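Side-chain contacts in hydrazine synthase subunit gamma (Candidatus Kuenenia stuttgartiensis, PDB 5C2V), which reduces nitric oxide to hydroxylamine, the first half-reaction of the hydrazine synthase complex, and carries two heme c groups: residues C[214-217]-C[222-225]; C[234-239]-C[245-250]; C[45-50]-C[148-153]. All blocks are in the same frame, centred on the assembly; numbering follows the deposited sequence.

Contact 1 (C[214-217]-C[222-225])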
ATOM      1  N   VAL C 214       1.989 -27.242 -46.930  1.00 49.03           N
ATOM      2  CA  VAL C 214       3.425 -27.098 -46.718  1.00 57.04           C
ATOM      3  C   VAL C 214       3.828 -25.650 -46.462  1.00 52.97           C
ATOM      4  O   VAL C 214       2.991 -24.747 -46.478  1.00 53.59           O
ATOM      5  CB  VAL C 214       4.223 -27.627 -47.926  1.00 55.90           C
ATOM      6  CG1 VAL C 214       4.017 -29.125 -48.080  1.00 37.54           C
ATOM      7  CG2 VAL C 214       3.815 -26.893 -49.194  1.00 47.64           C
ATOM      8  N   GLY C 215       5.120 -25.440 -46.228  1.00 50.84           N
ATOM      9  CA  GLY C 215       5.641 -24.117 -45.947  1.00 47.37           C
ATOM     10  C   GLY C 215       6.064 -23.374 -47.197  1.00 64.05           C
ATOM     11  O   GLY C 215       5.985 -23.908 -48.303  1.00 78.25           O
ATOM     12  N   VAL C 216       6.517 -22.138 -47.017  1.00 62.94           N
ATOM     13  CA  VAL C 216       6.933 -21.308 -48.140  1.00 68.01           C
ATOM     14  C   VAL C 216       8.205 -21.854 -48.785  1.00 59.00           C
ATOM     15  O   VAL C 216       8.447 -21.645 -49.973  1.00 68.11           O
ATOM     16  CB  VAL C 216       7.156 -19.840 -47.705  1.00 58.89           C
ATOM     17  CG1 VAL C 216       5.854 -19.235 -47.202  1.00 54.43           C
ATOM     18  CG2 VAL C 216       8.235 -19.750 -46.634  1.00 52.07           C
ATOM     19  N   ASN C 217       9.016 -22.552 -47.996  1.00 59.33           N
ATOM     20  CA  ASN C 217      10.232 -23.176 -48.505  1.00 61.59           C
ATOM     21  C   ASN C 217      10.012 -24.647 -48.859  1.00 63.53           C
ATOM     22  O   ASN C 217      10.956 -25.357 -49.203  1.00 70.19           O
ATOM     23  CB  ASN C 217      11.371 -23.039 -47.494  1.00 68.95           C
ATOM     24  CG  ASN C 217      12.737 -23.034 -48.154  1.00 92.86           C
ATOM     25  OD1 ASN C 217      12.862 -22.747 -49.345  1.00 99.15           O
ATOM     26  ND2 ASN C 217      13.770 -23.349 -47.382  1.00 92.91           N
ATOM     27  N   THR C 222       8.941 -23.455 -42.625  1.00 43.37           N
ATOM     28  CA  THR C 222       8.075 -22.490 -41.956  1.00 50.84           C
ATOM     29  C   THR C 222       8.369 -21.082 -42.482  1.00 51.33           C
ATOM     30  O   THR C 222       9.506 -20.784 -42.854  1.00 59.35           O
ATOM     31  CB  THR C 222       8.262 -22.556 -40.417  1.00 46.56           C
ATOM     32  OG1 THR C 222       7.276 -21.750 -39.760  1.00 54.30           O
ATOM     33  CG2 THR C 222       9.654 -22.092 -40.013  1.00 37.56           C
ATOM     34  N   PRO C 223       7.348 -20.208 -42.534  1.00 50.95           N
ATOM     35  CA  PRO C 223       5.940 -20.424 -42.183  1.00 52.61           C
ATOM     36  C   PRO C 223       5.132 -21.054 -43.312  1.00 52.47           C
ATOM     37  O   PRO C 223       5.668 -21.316 -44.388  1.00 58.42           O
ATOM     38  CB  PRO C 223       5.442 -19.010 -41.894  1.00 32.27           C
ATOM     39  CG  PRO C 223       6.227 -18.169 -42.837  1.00 35.29           C
ATOM     40  CD  PRO C 223       7.596 -18.808 -42.924  1.00 38.67           C
ATOM     41  N   GLY C 224       3.847 -21.283 -43.060  1.00 41.93           N
ATOM     42  CA  GLY C 224       2.970 -21.874 -44.051  1.00 44.56           C
ATOM     43  C   GLY C 224       2.638 -20.916 -45.176  1.00 53.75           C
ATOM     44  O   GLY C 224       2.734 -19.698 -45.020  1.00 50.85           O
ATOM     45  N   LYS C 225       2.234 -21.473 -46.311  1.00 51.36           N
ATOM     46  CA  LYS C 225       1.859 -20.678 -47.471  1.00 47.38           C
ATOM     47  C   LYS C 225       0.357 -20.782 -47.677  1.00 55.35           C
ATOM     48  O   LYS C 225      -0.264 -21.763 -47.269  1.00 55.94           O
ATOM     49  CB  LYS C 225       2.602 -21.140 -48.727  1.00 65.56           C
ATOM     50  CG  LYS C 225       2.091 -22.451 -49.305  1.00 71.31           C
ATOM     51  CD  LYS C 225       2.621 -22.686 -50.711  1.00 65.20           C
ATOM     52  CE  LYS C 225       4.137 -22.766 -50.729  1.00 75.74           C
ATOM     53  NZ  LYS C 225       4.659 -23.050 -52.094  1.00 83.46           N
TER
HETATM   54  O   HOH W   1       0.238 -24.878 -47.150  1.00 70.91           O
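Gly-215 and Gly-224 lie across from each other with their CA atoms 4.0 Å apart, forming a single bridge between segments that have no other regular structure. Backbone hydrogen bonds hold it on both flanks. Val-216 N donates to Pro-223 O at 2.9 Å, whereas the bond from Lys-225 N to Val-214 O is weak at 3.4 Å. This pattern makes the glycines a non-hydrogen-bonded pair of an isolated antiparallel bridge. At the Lys-225 end, water 1 lies within hydrogen-bonding distance of both Val-214 O and Lys-225 O and can donate to either.

Apolar contacts gather at the other end. A cis peptide bond precedes Pro-223, and the ring presents CD to the CG2 methyl of Val-216 at 3.9 Å, the two side chains meeting at a slant. The other valine methyl, CG1, is set beside the backbone N and anti to the carbonyl carbon. It rests near Pro-223 O, with Gly-224 O and Lys-225 CB a little further off.

The lysine contributes its hydrocarbon part. CG lies between the backbone N and the carbonyl carbon (chi1 74°), and a bend at chi3 lays the chain across the first segment, with CE 3.3 Å from Gly-215 O. Its NZ is 4.1 Å from the same oxygen, so the aliphatic chain rather than the ammonium group makes the approach.

Both segments belong to the surface loop between strand 206-207 and helix 229-234, within the cytochrome c family region. Thr-222 turns from the bridge to the alpha subunit, where its OG1 hydrogen-bonds to Tyr-578 O of that chain. Leu-250 and Tyr-239, from the loop between helix 229-234 and strand 256-257, pack against Thr-222 and Pro-223 respectively.

Contact 2 (C[234-239]-C[245-250])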
ATOM      1  N   ALA C 234      -8.651 -12.853 -52.949  1.00 61.85           N
ATOM      2  CA  ALA C 234      -9.579 -12.027 -52.185  1.00 75.44           C
ATOM      3  C   ALA C 234      -8.850 -11.109 -51.206  1.00 66.41           C
ATOM      4  O   ALA C 234      -9.414 -10.123 -50.732  1.00 56.65           O
ATOM      5  CB  ALA C 234     -10.576 -12.906 -51.442  1.00 55.21           C
ATOM      6  N   GLY C 235      -7.598 -11.438 -50.905  1.00 68.06           N
ATOM      7  CA  GLY C 235      -6.797 -10.639 -49.995  1.00 69.91           C
ATOM      8  C   GLY C 235      -7.111 -10.914 -48.537  1.00 66.38           C
ATOM      9  O   GLY C 235      -7.009 -10.027 -47.691  1.00 59.57           O
ATOM     10  N   GLU C 236      -7.493 -12.153 -48.246  1.00 70.75           N
ATOM     11  CA  GLU C 236      -7.834 -12.557 -46.888  1.00 55.16           C
ATOM     12  C   GLU C 236      -6.586 -12.631 -46.009  1.00 62.98           C
ATOM     13  O   GLU C 236      -5.504 -12.979 -46.482  1.00 62.88           O
ATOM     14  CB  GLU C 236      -8.559 -13.905 -46.906  1.00 70.98           C
ATOM     15  CG  GLU C 236      -9.124 -14.344 -45.566  1.00 62.34           C
ATOM     16  CD  GLU C 236      -9.953 -15.609 -45.673  1.00 69.01           C
ATOM     17  OE1 GLU C 236     -10.293 -16.004 -46.809  1.00 70.15           O
ATOM     18  OE2 GLU C 236     -10.264 -16.210 -44.622  1.00 55.86           O
ATOM     19  N   ASP C 237      -6.745 -12.295 -44.733  1.00 52.00           N
ATOM     20  CA  ASP C 237      -5.638 -12.322 -43.782  1.00 47.25           C
ATOM     21  C   ASP C 237      -5.285 -13.759 -43.404  1.00 58.00           C
ATOM     22  O   ASP C 237      -6.120 -14.481 -42.860  1.00 53.02           O
ATOM     23  CB  ASP C 237      -5.993 -11.510 -42.532  1.00 51.14           C
ATOM     24  CG  ASP C 237      -4.845 -11.421 -41.541  1.00 66.84           C
ATOM     25  OD1 ASP C 237      -3.676 -11.534 -41.962  1.00 60.13           O
ATOM     26  OD2 ASP C 237      -5.112 -11.223 -40.337  1.00 58.61           O
ATOM     27  N   PRO C 238      -4.045 -14.177 -43.705  1.00 54.00           N
ATOM     28  CA  PRO C 238      -3.562 -15.527 -43.388  1.00 53.38           C
ATOM     29  C   PRO C 238      -3.718 -15.860 -41.908  1.00 49.38           C
ATOM     30  O   PRO C 238      -4.146 -16.958 -41.551  1.00 49.20           O
ATOM     31  CB  PRO C 238      -2.082 -15.470 -43.778  1.00 46.99           C
ATOM     32  CG  PRO C 238      -2.006 -14.402 -44.811  1.00 47.34           C
ATOM     33  CD  PRO C 238      -3.026 -13.379 -44.410  1.00 42.58           C
ATOM     34  N   TYR C 239      -3.360 -14.904 -41.059  1.00 62.04           N
ATOM     35  CA  TYR C 239      -3.422 -15.074 -39.614  1.00 43.71           C
ATOM     36  C   TYR C 239      -4.711 -14.514 -39.008  1.00 54.27           C
ATOM     37  O   TYR C 239      -4.835 -14.416 -37.791  1.00 54.18           O
ATOM     38  CB  TYR C 239      -2.188 -14.444 -38.969  1.00 40.62           C
ATOM     39  CG  TYR C 239      -0.911 -15.130 -39.404  1.00 35.34           C
ATOM     40  CD1 TYR C 239      -0.525 -16.340 -38.841  1.00 38.82           C
ATOM     41  CD2 TYR C 239      -0.109 -14.586 -40.399  1.00 34.75           C
ATOM     42  CE1 TYR C 239       0.632 -16.980 -39.244  1.00 37.18           C
ATOM     43  CE2 TYR C 239       1.052 -15.220 -40.809  1.00 50.33           C
ATOM     44  CZ  TYR C 239       1.416 -16.417 -40.227  1.00 33.71           C
ATOM     45  OH  TYR C 239       2.568 -17.052 -40.627  1.00 51.85           O
ATOM     46  N   THR C 245     -12.448 -20.995 -41.498  1.00 42.34           N
ATOM     47  CA  THR C 245     -11.443 -22.013 -41.789  1.00 54.31           C
ATOM     48  C   THR C 245     -10.078 -21.380 -42.044  1.00 54.57           C
ATOM     49  O   THR C 245      -9.998 -20.261 -42.550  1.00 55.69           O
ATOM     50  CB  THR C 245     -11.828 -22.853 -43.022  1.00 53.40           C
ATOM     51  OG1 THR C 245     -11.620 -22.082 -44.213  1.00 62.53           O
ATOM     52  CG2 THR C 245     -13.279 -23.264 -42.951  1.00 49.91           C
ATOM     53  N   PRO C 246      -8.998 -22.094 -41.691  1.00 45.99           N
ATOM     54  CA  PRO C 246      -7.647 -21.603 -41.986  1.00 44.12           C
ATOM     55  C   PRO C 246      -7.309 -21.670 -43.473  1.00 43.01           C
ATOM     56  O   PRO C 246      -7.636 -22.658 -44.131  1.00 65.42           O
ATOM     57  CB  PRO C 246      -6.750 -22.551 -41.185  1.00 54.74           C
ATOM     58  CG  PRO C 246      -7.542 -23.808 -41.082  1.00 43.97           C
ATOM     59  CD  PRO C 246      -8.971 -23.367 -40.949  1.00 51.21           C
ATOM     60  N   ILE C 247      -6.673 -20.626 -43.994  1.00 44.97           N
ATOM     61  CA  ILE C 247      -6.175 -20.641 -45.364  1.00 39.65           C
ATOM     62  C   ILE C 247      -4.683 -20.980 -45.414  1.00 42.13           C
ATOM     63  O   ILE C 247      -4.076 -20.979 -46.483  1.00 55.77           O
ATOM     64  CB  ILE C 247      -6.429 -19.298 -46.080  1.00 56.84           C
ATOM     65  CG1 ILE C 247      -5.836 -18.134 -45.285  1.00 56.93           C
ATOM     66  CG2 ILE C 247      -7.920 -19.088 -46.299  1.00 37.21           C
ATOM     67  CD1 ILE C 247      -6.137 -16.776 -45.892  1.00 46.92           C
ATOM     68  N   ILE C 248      -4.099 -21.263 -44.251  1.00 40.24           N
ATOM     69  CA  ILE C 248      -2.700 -21.682 -44.164  1.00 49.27           C
ATOM     70  C   ILE C 248      -2.547 -22.913 -43.276  1.00 41.57           C
ATOM     71  O   ILE C 248      -3.484 -23.304 -42.579  1.00 51.99           O
ATOM     72  CB  ILE C 248      -1.790 -20.566 -43.605  1.00 51.90           C
ATOM     73  CG1 ILE C 248      -2.142 -20.268 -42.146  1.00 49.05           C
ATOM     74  CG2 ILE C 248      -1.880 -19.309 -44.462  1.00 63.11           C
ATOM     75  CD1 ILE C 248      -1.237 -19.241 -41.498  1.00 55.62           C
ATOM     76  N   GLY C 249      -1.368 -23.527 -43.311  1.00 38.62           N
ATOM     77  CA  GLY C 249      -1.070 -24.649 -42.437  1.00 42.09           C
ATOM     78  C   GLY C 249       0.262 -25.320 -42.723  1.00 43.92           C
ATOM     79  O   GLY C 249       0.849 -25.134 -43.790  1.00 43.43           O
ATOM     80  N   LEU C 250       0.743 -26.098 -41.758  1.00 43.53           N
ATOM     81  CA  LEU C 250       1.938 -26.907 -41.947  1.00 36.48           C
ATOM     82  C   LEU C 250       1.649 -28.354 -41.575  1.00 55.67           C
ATOM     83  O   LEU C 250       1.472 -28.670 -40.404  1.00 51.23           O
ATOM     84  CB  LEU C 250       3.098 -26.372 -41.105  1.00 42.88           C
ATOM     85  CG  LEU C 250       3.603 -24.969 -41.433  1.00 53.04           C
ATOM     86  CD1 LEU C 250       4.609 -24.496 -40.395  1.00 39.98           C
ATOM     87  CD2 LEU C 250       4.218 -24.969 -42.815  1.00 39.73           C
TER
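Ile-247 reaches from the 245-250 segment into the bend of 234-239, where its two branches pack on Glu-236 and Pro-238. At CB the side chain already heads for the other segment. The CG2 methyl leaves anti to the carbonyl carbon and comes to rest against the carboxylate of Glu-236, 3.9 Å from OE1. The other branch, CG1, is placed between the backbone N and the carbonyl carbon (chi1 55°) and passes 3.9 Å from Pro-238 CA. From there chi2 is extended and carries CD1 on to a spot bordered by Glu-236 CB and CG, Asp-237 O and Pro-238 CA, the last at 3.8 Å.

Glu-236 thus packs with its stem and the flank of its carboxylate, whose polar partners lie outside the two segments. OE2 forms a salt bridge with Arg-277 and accepts a hydrogen bond from Ser-243 OG, which together should hold the carboxylate in place beside the isoleucine methyl.

Ile-248 makes a second apolar patch. Its CG2 lies 3.9 Å from Pro-238 CB, and its CD1 approaches Pro-238 O. The same CD1 sits over one face of the Tyr-239 ring in a CH-pi contact, 4.1 Å from the centroid and 28° off the normal, nearest to CE1 at 3.7 Å. No hydrogen bond joins the two segments. Farther out, the alpha subunit closes over this patch, with its Lys-575 on Tyr-239 and its Tyr-578 on Ile-248.

Ala-231 of helix 229-234 touches both Glu-236 and Ile-247. That helix ends in a Schellman motif with Gly-235, at positive phi, as the C-prime residue and a backbone bond from Glu-236 N to Ala-231 O, a typical helix termination that here leads the chain straight into the apolar contact.

Contact 3 (C[45-50]-C[148-153])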
ATOM      1  N   TYR C  45     -24.563 -46.665 -22.408  1.00 51.15           N
ATOM      2  CA  TYR C  45     -23.509 -46.220 -21.503  1.00 50.54           C
ATOM      3  C   TYR C  45     -22.479 -45.410 -22.278  1.00 55.95           C
ATOM      4  O   TYR C  45     -22.002 -44.370 -21.816  1.00 63.77           O
ATOM      5  CB  TYR C  45     -22.838 -47.412 -20.816  1.00 51.46           C
ATOM      6  CG  TYR C  45     -23.778 -48.289 -20.021  1.00 62.36           C
ATOM      7  CD1 TYR C  45     -24.213 -47.909 -18.757  1.00 60.60           C
ATOM      8  CD2 TYR C  45     -24.224 -49.503 -20.528  1.00 74.87           C
ATOM      9  CE1 TYR C  45     -25.070 -48.709 -18.025  1.00 70.81           C
ATOM     10  CE2 TYR C  45     -25.081 -50.311 -19.802  1.00 72.51           C
ATOM     11  CZ  TYR C  45     -25.500 -49.909 -18.551  1.00 76.67           C
ATOM     12  OH  TYR C  45     -26.353 -50.709 -17.825  1.00 70.32           O
ATOM     13  N   GLY C  46     -22.149 -45.902 -23.469  1.00 48.05           N
ATOM     14  CA  GLY C  46     -21.235 -45.217 -24.360  1.00 49.96           C
ATOM     15  C   GLY C  46     -21.773 -43.867 -24.784  1.00 58.56           C
ATOM     16  O   GLY C  46     -21.015 -42.904 -24.904  1.00 57.07           O
ATOM     17  N   GLN C  47     -23.082 -43.792 -25.013  1.00 48.97           N
ATOM     18  CA  GLN C  47     -23.712 -42.523 -25.359  1.00 48.23           C
ATOM     19  C   GLN C  47     -23.590 -41.535 -24.200  1.00 57.84           C
ATOM     20  O   GLN C  47     -23.357 -40.340 -24.411  1.00 49.68           O
ATOM     21  CB  GLN C  47     -25.183 -42.723 -25.731  1.00 42.37           C
ATOM     22  CG  GLN C  47     -25.841 -41.481 -26.318  1.00 36.73           C
ATOM     23  CD  GLN C  47     -27.315 -41.678 -26.614  1.00 38.52           C
ATOM     24  OE1 GLN C  47     -27.991 -42.475 -25.964  1.00 40.42           O
ATOM     25  NE2 GLN C  47     -27.821 -40.950 -27.603  1.00 29.92           N
ATOM     26  N   PHE C  48     -23.739 -42.039 -22.978  1.00 51.85           N
ATOM     27  CA  PHE C  48     -23.593 -41.197 -21.794  1.00 62.07           C
ATOM     28  C   PHE C  48     -22.172 -40.664 -21.669  1.00 63.07           C
ATOM     29  O   PHE C  48     -21.969 -39.463 -21.498  1.00 64.22           O
ATOM     30  CB  PHE C  48     -23.973 -41.957 -20.524  1.00 57.60           C
ATOM     31  CG  PHE C  48     -23.745 -41.171 -19.263  1.00 54.52           C
ATOM     32  CD1 PHE C  48     -24.591 -40.128 -18.919  1.00 53.80           C
ATOM     33  CD2 PHE C  48     -22.680 -41.467 -18.428  1.00 58.33           C
ATOM     34  CE1 PHE C  48     -24.381 -39.399 -17.763  1.00 53.55           C
ATOM     35  CE2 PHE C  48     -22.467 -40.742 -17.269  1.00 52.42           C
ATOM     36  CZ  PHE C  48     -23.319 -39.707 -16.936  1.00 53.34           C
ATOM     37  N   GLN C  49     -21.195 -41.563 -21.754  1.00 49.75           N
ATOM     38  CA  GLN C  49     -19.788 -41.174 -21.688  1.00 50.59           C
ATOM     39  C   GLN C  49     -19.446 -40.193 -22.807  1.00 39.73           C
ATOM     40  O   GLN C  49     -18.563 -39.348 -22.665  1.00 53.61           O
ATOM     41  CB  GLN C  49     -18.886 -42.410 -21.768  1.00 45.40           C
ATOM     42  CG  GLN C  49     -17.400 -42.118 -21.623  1.00 45.66           C
ATOM     43  CD  GLN C  49     -17.044 -41.540 -20.267  1.00 53.99           C
ATOM     44  OE1 GLN C  49     -16.844 -42.274 -19.299  1.00 51.36           O
ATOM     45  NE2 GLN C  49     -16.959 -40.216 -20.190  1.00 45.35           N
ATOM     46  N   PHE C  50     -20.166 -40.313 -23.917  1.00 47.19           N
ATOM     47  CA  PHE C  50     -19.991 -39.429 -25.060  1.00 51.99           C
ATOM     48  C   PHE C  50     -20.527 -38.027 -24.765  1.00 51.41           C
ATOM     49  O   PHE C  50     -19.903 -37.029 -25.124  1.00 44.00           O
ATOM     50  CB  PHE C  50     -20.687 -40.022 -26.291  1.00 37.74           C
ATOM     51  CG  PHE C  50     -20.563 -39.183 -27.532  1.00 21.05           C
ATOM     52  CD1 PHE C  50     -19.432 -39.262 -28.329  1.00 21.78           C
ATOM     53  CD2 PHE C  50     -21.586 -38.331 -27.914  1.00 29.26           C
ATOM     54  CE1 PHE C  50     -19.317 -38.495 -29.475  1.00 23.90           C
ATOM     55  CE2 PHE C  50     -21.477 -37.562 -29.058  1.00 30.24           C
ATOM     56  CZ  PHE C  50     -20.342 -37.645 -29.840  1.00 38.67           C
ATOM     57  N   ILE C 148     -16.726 -47.031 -27.480  1.00 58.83           N
ATOM     58  CA  ILE C 148     -16.420 -47.562 -28.804  1.00 48.39           C
ATOM     59  C   ILE C 148     -17.629 -48.282 -29.395  1.00 48.65           C
ATOM     60  O   ILE C 148     -17.887 -48.192 -30.596  1.00 38.65           O
ATOM     61  CB  ILE C 148     -15.218 -48.521 -28.759  1.00 54.94           C
ATOM     62  CG1 ILE C 148     -14.011 -47.817 -28.139  1.00 57.64           C
ATOM     63  CG2 ILE C 148     -14.877 -49.027 -30.153  1.00 35.08           C
ATOM     64  CD1 ILE C 148     -13.664 -46.507 -28.806  1.00 60.32           C
ATOM     65  N   CYS C 149     -18.374 -48.985 -28.548  1.00 39.50           N
ATOM     66  CA  CYS C 149     -19.601 -49.643 -28.981  1.00 31.47           C
ATOM     67  C   CYS C 149     -20.616 -48.622 -29.483  1.00 56.71           C
ATOM     68  O   CYS C 149     -21.314 -48.865 -30.468  1.00 57.51           O
ATOM     69  CB  CYS C 149     -20.206 -50.475 -27.849  1.00 39.42           C
ATOM     70  SG  CYS C 149     -19.294 -51.987 -27.455  1.00 58.05           S
ATOM     71  N   TYR C 150     -20.693 -47.479 -28.805  1.00 48.70           N
ATOM     72  CA  TYR C 150     -21.588 -46.410 -29.235  1.00 42.58           C
ATOM     73  C   TYR C 150     -21.160 -45.841 -30.582  1.00 37.42           C
ATOM     74  O   TYR C 150     -21.996 -45.557 -31.440  1.00 43.55           O
ATOM     75  CB  TYR C 150     -21.647 -45.286 -28.198  1.00 56.63           C
ATOM     76  CG  TYR C 150     -22.313 -44.032 -28.723  1.00 47.26           C
ATOM     77  CD1 TYR C 150     -23.696 -43.945 -28.814  1.00 41.62           C
ATOM     78  CD2 TYR C 150     -21.559 -42.941 -29.138  1.00 36.14           C
ATOM     79  CE1 TYR C 150     -24.311 -42.807 -29.301  1.00 33.59           C
ATOM     80  CE2 TYR C 150     -22.165 -41.798 -29.626  1.00 39.13           C
ATOM     81  CZ  TYR C 150     -23.541 -41.736 -29.705  1.00 39.51           C
ATOM     82  OH  TYR C 150     -24.148 -40.599 -30.189  1.00 34.45           O
ATOM     83  N   ILE C 151     -19.854 -45.666 -30.759  1.00 45.66           N
ATOM     84  CA  ILE C 151     -19.326 -45.105 -31.999  1.00 56.42           C
ATOM     85  C   ILE C 151     -19.549 -46.042 -33.184  1.00 59.04           C
ATOM     86  O   ILE C 151     -19.930 -45.606 -34.272  1.00 55.63           O
ATOM     87  CB  ILE C 151     -17.828 -44.796 -31.868  1.00 50.96           C
ATOM     88  CG1 ILE C 151     -17.606 -43.760 -30.769  1.00 42.22           C
ATOM     89  CG2 ILE C 151     -17.262 -44.295 -33.187  1.00 36.64           C
ATOM     90  CD1 ILE C 151     -16.319 -43.949 -30.030  1.00 69.67           C
ATOM     91  N   ARG C 152     -19.318 -47.332 -32.964  1.00 52.94           N
ATOM     92  CA  ARG C 152     -19.483 -48.334 -34.011  1.00 43.01           C
ATOM     93  C   ARG C 152     -20.946 -48.508 -34.407  1.00 48.84           C
ATOM     94  O   ARG C 152     -21.251 -48.925 -35.524  1.00 55.45           O
ATOM     95  CB  ARG C 152     -18.903 -49.676 -33.553  1.00 45.54           C
ATOM     96  CG  ARG C 152     -17.389 -49.677 -33.416  1.00 49.66           C
ATOM     97  CD  ARG C 152     -16.893 -50.868 -32.610  1.00 36.02           C
ATOM     98  NE  ARG C 152     -17.159 -52.143 -33.269  1.00 70.94           N
ATOM     99  CZ  ARG C 152     -16.757 -53.319 -32.799  1.00 74.48           C
ATOM    100  NH1 ARG C 152     -16.069 -53.382 -31.667  1.00 51.84           N
ATOM    101  NH2 ARG C 152     -17.041 -54.434 -33.460  1.00 74.00           N
ATOM    102  N   ALA C 153     -21.848 -48.179 -33.487  1.00 44.50           N
ATOM    103  CA  ALA C 153     -23.277 -48.373 -33.708  1.00 34.83           C
ATOM    104  C   ALA C 153     -23.904 -47.214 -34.476  1.00 37.98           C
ATOM    105  O   ALA C 153     -25.099 -47.232 -34.773  1.00 58.05           O
ATOM    106  CB  ALA C 153     -23.989 -48.568 -32.380  1.00 34.63           C
TER
HETATM  107  O   HOH W   2     -27.071 -40.628 -30.085  1.00 56.71           O
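Gly-46 and Tyr-150 mark the place where helix 43-51 crosses helix 141-152; the axes of 45-50 and 148-152 come within 7.9 Å, at 98°. The first helix precedes the Cys-63, Cys-66 and His-67 heme-binding residues and the second follows Cys-126, which also binds that heme, a crossing consistent with the terminal helix pair of class I cytochromes c.

At Gly-46 the two backbones come nearest, its CA lying 5.0 Å from that of Tyr-150. The glycine has no side chain, and Tyr-150 CB settles directly on its main chain, 3.7 Å from Gly-46 C.

Gln-47 covers one face of the tyrosine ring. Its CA stands over that face in a CH-pi contact, 4.0 Å from the centroid, while CB and CG follow the CD1–CE1 side. With CG anti to the backbone N (chi1 -171°) and the chain extended, the amide runs on toward the phenol end, its plane 28° from the ring. Water 2, lying at the ring's edge and in its plane, hydrogen-bonds to Tyr-150 OH at 2.9 Å and accepts a weak bond from Gln-47 NE2. The amide oxygen OE1 is hydrogen-bonded to Tyr-339 OH of the beta subunit, so this glutamine also ties the crossing to a neighbouring chain.

Phe-50, one helical turn beyond Gly-46, completes the buried contact and also packs on Leu-147 and on Cys-63, which binds heme c #1 covalently. Ile-151, the next residue after the tyrosine, touches that heme itself. The rings of Phe-50 and Tyr-150 meet obliquely, centroids 5.1 Å apart; Tyr-150 CE2 lies over one face of the phenylalanine, displaced toward its rim and 3.7 Å from Phe-50 CG.

Overall arrangement
Contacts 1 and 2 lie in successive loops of the cytochrome c family region and touch each other, chiefly through Leu-250 CD2, which packs on Gly-215 and Gly-224. Contact 1 is at the surface and relies on backbone hydrogen bonds; contact 2, partly buried, joins its segments by apolar packing alone. Both adjoin the alpha subunit, and contact 2 also reaches the beta subunit. Contact 3 lies beside heme c #1, on the opposite side of the chain's centre, its own centre about 39 Å from that of contact 1. Unlike the loop contacts it joins two helices, fully buried, through aromatic packing with a water at its edge, and it too borders the beta subunit.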